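Enoyl-CoA hydratase/isomerase (Shewanella pealeana, PDB 4KPK) probably acts as an isomerase or hydratase on acyl-CoA substrates, as a trimeric member of the crotonase-like enoyl-CoA hydratase/isomerase family. Local coordinates at residues 165-170 against 201-206; 127-131 against 181-187. All coordinates share one frame; numbering follows the deposited sequence.

Overall arrangement
Both contacts lie within the crotonase-like family region, their centres about 17 Å apart, and their segments alternate along the chain: 127-131, 165-170, 181-187, 201-206. Contact 1 pairs strand 167-168 with strand 203-204 in a two-stranded antiparallel sheet separate from the six-stranded mixed sheet, its centre about 18 Å from the centre of the chain. Contact 2 is more central, about 8 Å from centre to centre, and joins the C-terminal part of helix 113-132 to helix 182-189. Helix 182-189 follows strand 167-168 in sequence, and the two contacts touch directly where L169 CD2 meets I181 CD1 at 4.1 Å. Contact 2 reaches both other subunits and contact 1 touches the second through E202, so both border the trimer interface.

Contact 1: residues 165-170 against 201-206; sequences ASFCLS and AERFDA
F167 and F204 form an antiparallel hydrogen-bonded pair, the segments running in nearly opposite directions, with F204 N to F167 O at 2.7 Å and F167 N to F204 O at 3.0 Å. Beyond this pair water takes over: one molecule joins A165 O to A206 N, and another joins L169 N to E202 O. The two phenylalanines share one face of the sheet. CB of F167 sits over the F204 ring, 3.5 Å from its centroid and 19° off the normal, a CH-pi contact. With chi1 at 63°, CG of F204 stands between its own N and carbonyl carbon, and the ring folds over that CB. The ring planes are 23° apart but slid past each other, with centroids at 5.4 Å, so they overlap little. This two-stranded sheet stands apart from the six-stranded one of the crotonase-like fold. The ring of Y197, from helix 191-200, meets that of F204, and L150 of helix 148-155 touches the F167 side chain. On the other face, C168 SG approaches A201 O at 3.5 Å and R203 CG lies beside F167 O. D205 caps helix 206-212 through OD1, which accepts from the backbone N of K208.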
loop_
_atom_site.group_PDB
_atom_site.type_symbol
_atom_site.label_atom_id
_atom_site.label_comp_id
_atom_site.label_asym_id
_atom_site.label_seq_id
_atom_site.Cartn_x
_atom_site.Cartn_y
_atom_site.Cartn_z
ATOM N N ALA A 165 16.815 8.527 15.470
ATOM C CA ALA A 165 15.963 7.301 15.624
ATOM C C ALA A 165 16.413 6.119 14.799
ATOM O O ALA A 165 16.832 6.241 13.663
ATOM C CB ALA A 165 14.520 7.589 15.337
ATOM N N SER A 166 16.323 4.954 15.392
ATOM C CA SER A 166 16.939 3.783 14.845
ATOM C C SER A 166 15.911 2.666 14.829
ATOM O O SER A 166 15.161 2.520 15.809
ATOM C CB SER A 166 18.075 3.380 15.789
ATOM O OG SER A 166 19.216 3.134 15.073
ATOM N N PHE A 167 15.881 1.868 13.749
ATOM C CA PHE A 167 14.908 0.756 13.623
ATOM C C PHE A 167 15.567 -0.479 13.038
ATOM O O PHE A 167 16.528 -0.379 12.273
ATOM C CB PHE A 167 13.701 1.166 12.752
ATOM C CG PHE A 167 13.128 2.470 13.148
ATOM C CD1 PHE A 167 12.128 2.549 14.095
ATOM C CD2 PHE A 167 13.660 3.649 12.612
ATOM C CE1 PHE A 167 11.646 3.796 14.481
ATOM C CE2 PHE A 167 13.182 4.858 12.974
ATOM C CZ PHE A 167 12.195 4.952 13.932
ATOM N N CYS A 168 15.001 -1.632 13.362
ATOM C CA CYS A 168 15.634 -2.905 13.080
ATOM C C CYS A 168 14.579 -3.977 13.343
ATOM O O CYS A 168 14.007 -4.026 14.438
ATOM C CB CYS A 168 16.823 -3.105 14.055
ATOM S SG CYS A 168 18.008 -4.359 13.607
ATOM N N LEU A 169 14.330 -4.844 12.372
ATOM C CA LEU A 169 13.557 -6.101 12.627
ATOM C C LEU A 169 14.511 -7.319 12.701
ATOM O O LEU A 169 14.774 -7.988 11.686
ATOM C CB LEU A 169 12.539 -6.303 11.520
ATOM C CG LEU A 169 11.447 -5.244 11.456
ATOM C CD1 LEU A 169 11.281 -4.666 10.051
ATOM C CD2 LEU A 169 10.151 -5.859 12.035
ATOM N N SER A 170 14.985 -7.606 13.911
ATOM C CA SER A 170 16.156 -8.469 14.180
ATOM C C SER A 170 15.879 -9.966 14.386
ATOM O O SER A 170 16.834 -10.743 14.540
ATOM C CB SER A 170 16.804 -8.034 15.517
ATOM O OG SER A 170 17.020 -6.662 15.560
ATOM N N ALA A 201 17.146 -8.200 8.275
ATOM C CA ALA A 201 17.304 -7.688 9.632
ATOM C C ALA A 201 18.280 -6.437 9.711
ATOM O O ALA A 201 18.958 -6.193 10.722
ATOM C CB ALA A 201 17.742 -8.809 10.558
ATOM N N GLU A 202 18.339 -5.671 8.642
ATOM C CA GLU A 202 19.181 -4.498 8.657
ATOM C C GLU A 202 18.579 -3.374 9.470
ATOM O O GLU A 202 17.352 -3.269 9.663
ATOM C CB GLU A 202 19.506 -4.041 7.238
ATOM C CG GLU A 202 18.323 -3.509 6.471
ATOM C CD GLU A 202 18.567 -3.539 4.971
ATOM O OE1 GLU A 202 19.314 -2.632 4.452
ATOM O OE2 GLU A 202 18.012 -4.451 4.326
ATOM N N ARG A 203 19.483 -2.518 9.959
ATOM C CA ARG A 203 19.119 -1.314 10.662
ATOM C C ARG A 203 18.648 -0.334 9.619
ATOM O O ARG A 203 19.125 -0.377 8.504
ATOM C CB ARG A 203 20.334 -0.746 11.424
ATOM C CG ARG A 203 19.987 -0.361 12.861
ATOM C CD ARG A 203 21.242 0.072 13.620
ATOM N NE ARG A 203 22.102 -1.081 13.834
ATOM C CZ ARG A 203 22.158 -1.798 14.951
ATOM N NH1 ARG A 203 21.418 -1.477 16.005
ATOM N NH2 ARG A 203 22.970 -2.846 15.021
ATOM N N PHE A 204 17.701 0.527 9.978
ATOM C CA PHE A 204 17.326 1.653 9.127
ATOM C C PHE A 204 17.099 2.912 9.947
ATOM O O PHE A 204 16.965 2.822 11.173
ATOM C CB PHE A 204 16.198 1.331 8.143
ATOM C CG PHE A 204 14.875 0.963 8.769
ATOM C CD1 PHE A 204 14.551 -0.359 8.987
ATOM C CD2 PHE A 204 13.917 1.928 8.982
ATOM C CE1 PHE A 204 13.295 -0.718 9.485
ATOM C CE2 PHE A 204 12.675 1.600 9.512
ATOM C CZ PHE A 204 12.360 0.268 9.763
ATOM N N ASP A 205 17.227 4.068 9.286
ATOM C CA ASP A 205 17.281 5.337 9.970
ATOM C C ASP A 205 15.972 6.107 9.871
ATOM O O ASP A 205 14.990 5.615 9.351
ATOM C CB ASP A 205 18.535 6.200 9.551
ATOM C CG ASP A 205 18.484 6.751 8.128
ATOM O OD1 ASP A 205 17.422 6.815 7.483
ATOM O OD2 ASP A 205 19.557 7.146 7.639
ATOM N N ALA A 206 15.967 7.302 10.446
ATOM C CA ALA A 206 14.803 8.102 10.588
ATOM C C ALA A 206 14.249 8.462 9.225
ATOM O O ALA A 206 13.042 8.458 9.012
ATOM C CB ALA A 206 15.180 9.388 11.342
HETATM O O HOH W 1 18.404 7.979 12.259
HETATM O O HOH W 2 15.128 -4.665 9.738
#

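Contact 2: residues 127-131 against 181-187; sequences MSMLD and ISPYVTR
D131 and R187 meet in an end-on salt bridge in which two guanidinium nitrogens grip the two carboxylate oxygens. R187 NH2 donates to D131 OD1 at 2.9 Å, reaching it from above the carboxylate plane, while R187 NH1 meets D131 OD2 at 3.2 Å on the syn side. The bonds lie near the guanidinium plane, but the two flat groups are turned 47° apart, so the pairing is not coplanar. The Y184 ring stands beside this pair: D131 OD2 is at its edge, 3.2 Å from Y184 CE1, with carboxylate and ring planes 74° apart. Across the ring from D131, CB of selenomethionine M127 lies 3.8 Å from Y184 CE2, and a water bridges Y184 OH to S128 OG. Bends at chi2 and chi3 of M127 carry its CE to within 4.0 Å of I181 CG2.

In the second shell, R187 NH1 also pairs with E252 and R187 NH2 donates to C154 O, fixing the guanidinium from further sides. D131 OD1 makes a salt bridge to R195 of the third subunit, so the carboxylate is shared by two arginines and is probably kept ionised. An asparagine in place of D131 would probably leave R187 and R195 of the third subunit close together without the carboxylate charge they share, E252 remaining as a partner of R187.

The axes of the two helical segments run 40° apart and 11.3 Å distant at closest, a spacing bridged by long side chains. I256 of the second subunit packs on P183 and Y184, placing this helix pair at the subunit interfaces of a crotonase-like trimer.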
loop_
_atom_site.group_PDB
_atom_site.type_symbol
_atom_site.label_atom_id
_atom_site.label_comp_id
_atom_site.label_asym_id
_atom_site.label_seq_id
_atom_site.Cartn_x
_atom_site.Cartn_y
_atom_site.Cartn_z
HETATM N N MSE A 127 -0.856 -5.030 21.405
HETATM C CA MSE A 127 -0.910 -4.368 20.111
HETATM C C MSE A 127 -2.327 -4.133 19.623
HETATM O O MSE A 127 -2.671 -3.075 19.083
HETATM C CB MSE A 127 -0.212 -5.223 19.107
HETATM C CG MSE A 127 1.276 -5.417 19.256
HETATM SE SE MSE A 127 2.372 -3.762 19.401
HETATM C CE MSE A 127 3.764 -4.517 20.580
ATOM N N SER A 128 -3.173 -5.158 19.759
ATOM C CA SER A 128 -4.546 -5.024 19.324
ATOM C C SER A 128 -5.303 -3.901 20.034
ATOM O O SER A 128 -5.934 -3.059 19.370
ATOM C CB SER A 128 -5.299 -6.361 19.494
ATOM O OG SER A 128 -6.553 -6.255 18.862
HETATM N N MSE A 129 -5.237 -3.867 21.361
HETATM C CA MSE A 129 -5.872 -2.819 22.115
HETATM C C MSE A 129 -5.332 -1.440 21.776
HETATM O O MSE A 129 -6.093 -0.464 21.786
HETATM C CB MSE A 129 -5.647 -2.886 23.628
HETATM C CG MSE A 129 -6.266 -4.133 24.271
HETATM SE SE MSE A 129 -6.031 -4.084 26.243
HETATM C CE MSE A 129 -5.726 -2.171 26.495
ATOM N N LEU A 130 -4.048 -1.316 21.535
ATOM C CA LEU A 130 -3.531 -0.014 21.078
ATOM C C LEU A 130 -4.038 0.357 19.713
ATOM O O LEU A 130 -4.558 1.440 19.493
ATOM C CB LEU A 130 -2.001 -0.037 21.042
ATOM C CG LEU A 130 -1.341 1.278 20.570
ATOM C CD1 LEU A 130 -1.773 2.475 21.401
ATOM C CD2 LEU A 130 0.170 1.125 20.550
ATOM N N ASP A 131 -3.913 -0.565 18.786
ATOM C CA ASP A 131 -4.335 -0.310 17.434
ATOM C C ASP A 131 -5.843 0.106 17.351
ATOM O O ASP A 131 -6.227 0.977 16.521
ATOM C CB ASP A 131 -4.043 -1.540 16.600
ATOM C CG ASP A 131 -4.311 -1.322 15.163
ATOM O OD1 ASP A 131 -3.905 -0.240 14.731
ATOM O OD2 ASP A 131 -4.942 -2.190 14.475
ATOM N N ILE A 181 3.941 -8.531 15.858
ATOM C CA ILE A 181 3.874 -7.155 15.365
ATOM C C ILE A 181 3.663 -7.018 13.853
ATOM O O ILE A 181 3.302 -5.913 13.356
ATOM C CB ILE A 181 5.122 -6.338 15.785
ATOM C CG1 ILE A 181 6.446 -6.955 15.289
ATOM C CG2 ILE A 181 5.157 -6.213 17.283
ATOM C CD1 ILE A 181 7.585 -5.920 15.248
ATOM N N SER A 182 3.847 -8.135 13.139
ATOM C CA SER A 182 3.926 -8.116 11.671
ATOM C C SER A 182 2.703 -7.603 10.976
ATOM O O SER A 182 2.825 -7.107 9.886
ATOM C CB SER A 182 4.346 -9.477 11.101
ATOM O OG SER A 182 3.491 -10.560 11.496
ATOM N N PRO A 183 1.505 -7.758 11.583
ATOM C CA PRO A 183 0.336 -7.301 10.849
ATOM C C PRO A 183 0.305 -5.795 10.777
ATOM O O PRO A 183 -0.072 -5.214 9.779
ATOM C CB PRO A 183 -0.892 -7.901 11.668
ATOM C CG PRO A 183 -0.339 -9.024 12.483
ATOM C CD PRO A 183 1.154 -8.739 12.653
ATOM N N TYR A 184 0.678 -5.168 11.872
ATOM C CA TYR A 184 0.662 -3.744 12.012
ATOM C C TYR A 184 1.839 -3.157 11.274
ATOM O O TYR A 184 1.754 -2.116 10.657
ATOM C CB TYR A 184 0.710 -3.405 13.515
ATOM C CG TYR A 184 -0.372 -4.165 14.248
ATOM C CD1 TYR A 184 -1.688 -3.727 14.225
ATOM C CD2 TYR A 184 -0.093 -5.330 14.927
ATOM C CE1 TYR A 184 -2.718 -4.463 14.888
ATOM C CE2 TYR A 184 -1.114 -6.075 15.555
ATOM C CZ TYR A 184 -2.411 -5.638 15.553
ATOM O OH TYR A 184 -3.438 -6.379 16.201
ATOM N N VAL A 185 2.954 -3.842 11.319
ATOM C CA VAL A 185 4.157 -3.271 10.716
ATOM C C VAL A 185 4.003 -3.304 9.215
ATOM O O VAL A 185 4.358 -2.344 8.545
ATOM C CB VAL A 185 5.411 -3.977 11.190
ATOM C CG1 VAL A 185 6.609 -3.691 10.290
ATOM C CG2 VAL A 185 5.685 -3.590 12.634
ATOM N N THR A 186 3.410 -4.393 8.717
ATOM C CA THR A 186 3.146 -4.590 7.302
ATOM C C THR A 186 2.125 -3.603 6.764
ATOM O O THR A 186 2.263 -3.040 5.641
ATOM C CB THR A 186 2.742 -6.067 7.032
ATOM O OG1 THR A 186 3.776 -6.889 7.524
ATOM C CG2 THR A 186 2.634 -6.357 5.566
ATOM N N ARG A 187 1.106 -3.355 7.551
ATOM C CA ARG A 187 0.149 -2.347 7.172
ATOM C C ARG A 187 0.859 -0.979 6.989
ATOM O O ARG A 187 0.540 -0.222 6.075
ATOM C CB ARG A 187 -0.924 -2.200 8.237
ATOM C CG ARG A 187 -2.133 -1.437 7.787
ATOM C CD ARG A 187 -3.114 -1.222 8.909
ATOM N NE ARG A 187 -2.418 -0.887 10.112
ATOM C CZ ARG A 187 -2.920 -0.946 11.341
ATOM N NH1 ARG A 187 -4.144 -1.369 11.537
ATOM N NH2 ARG A 187 -2.170 -0.557 12.385
HETATM O O HOH W 3 -5.922 -6.144 16.147
#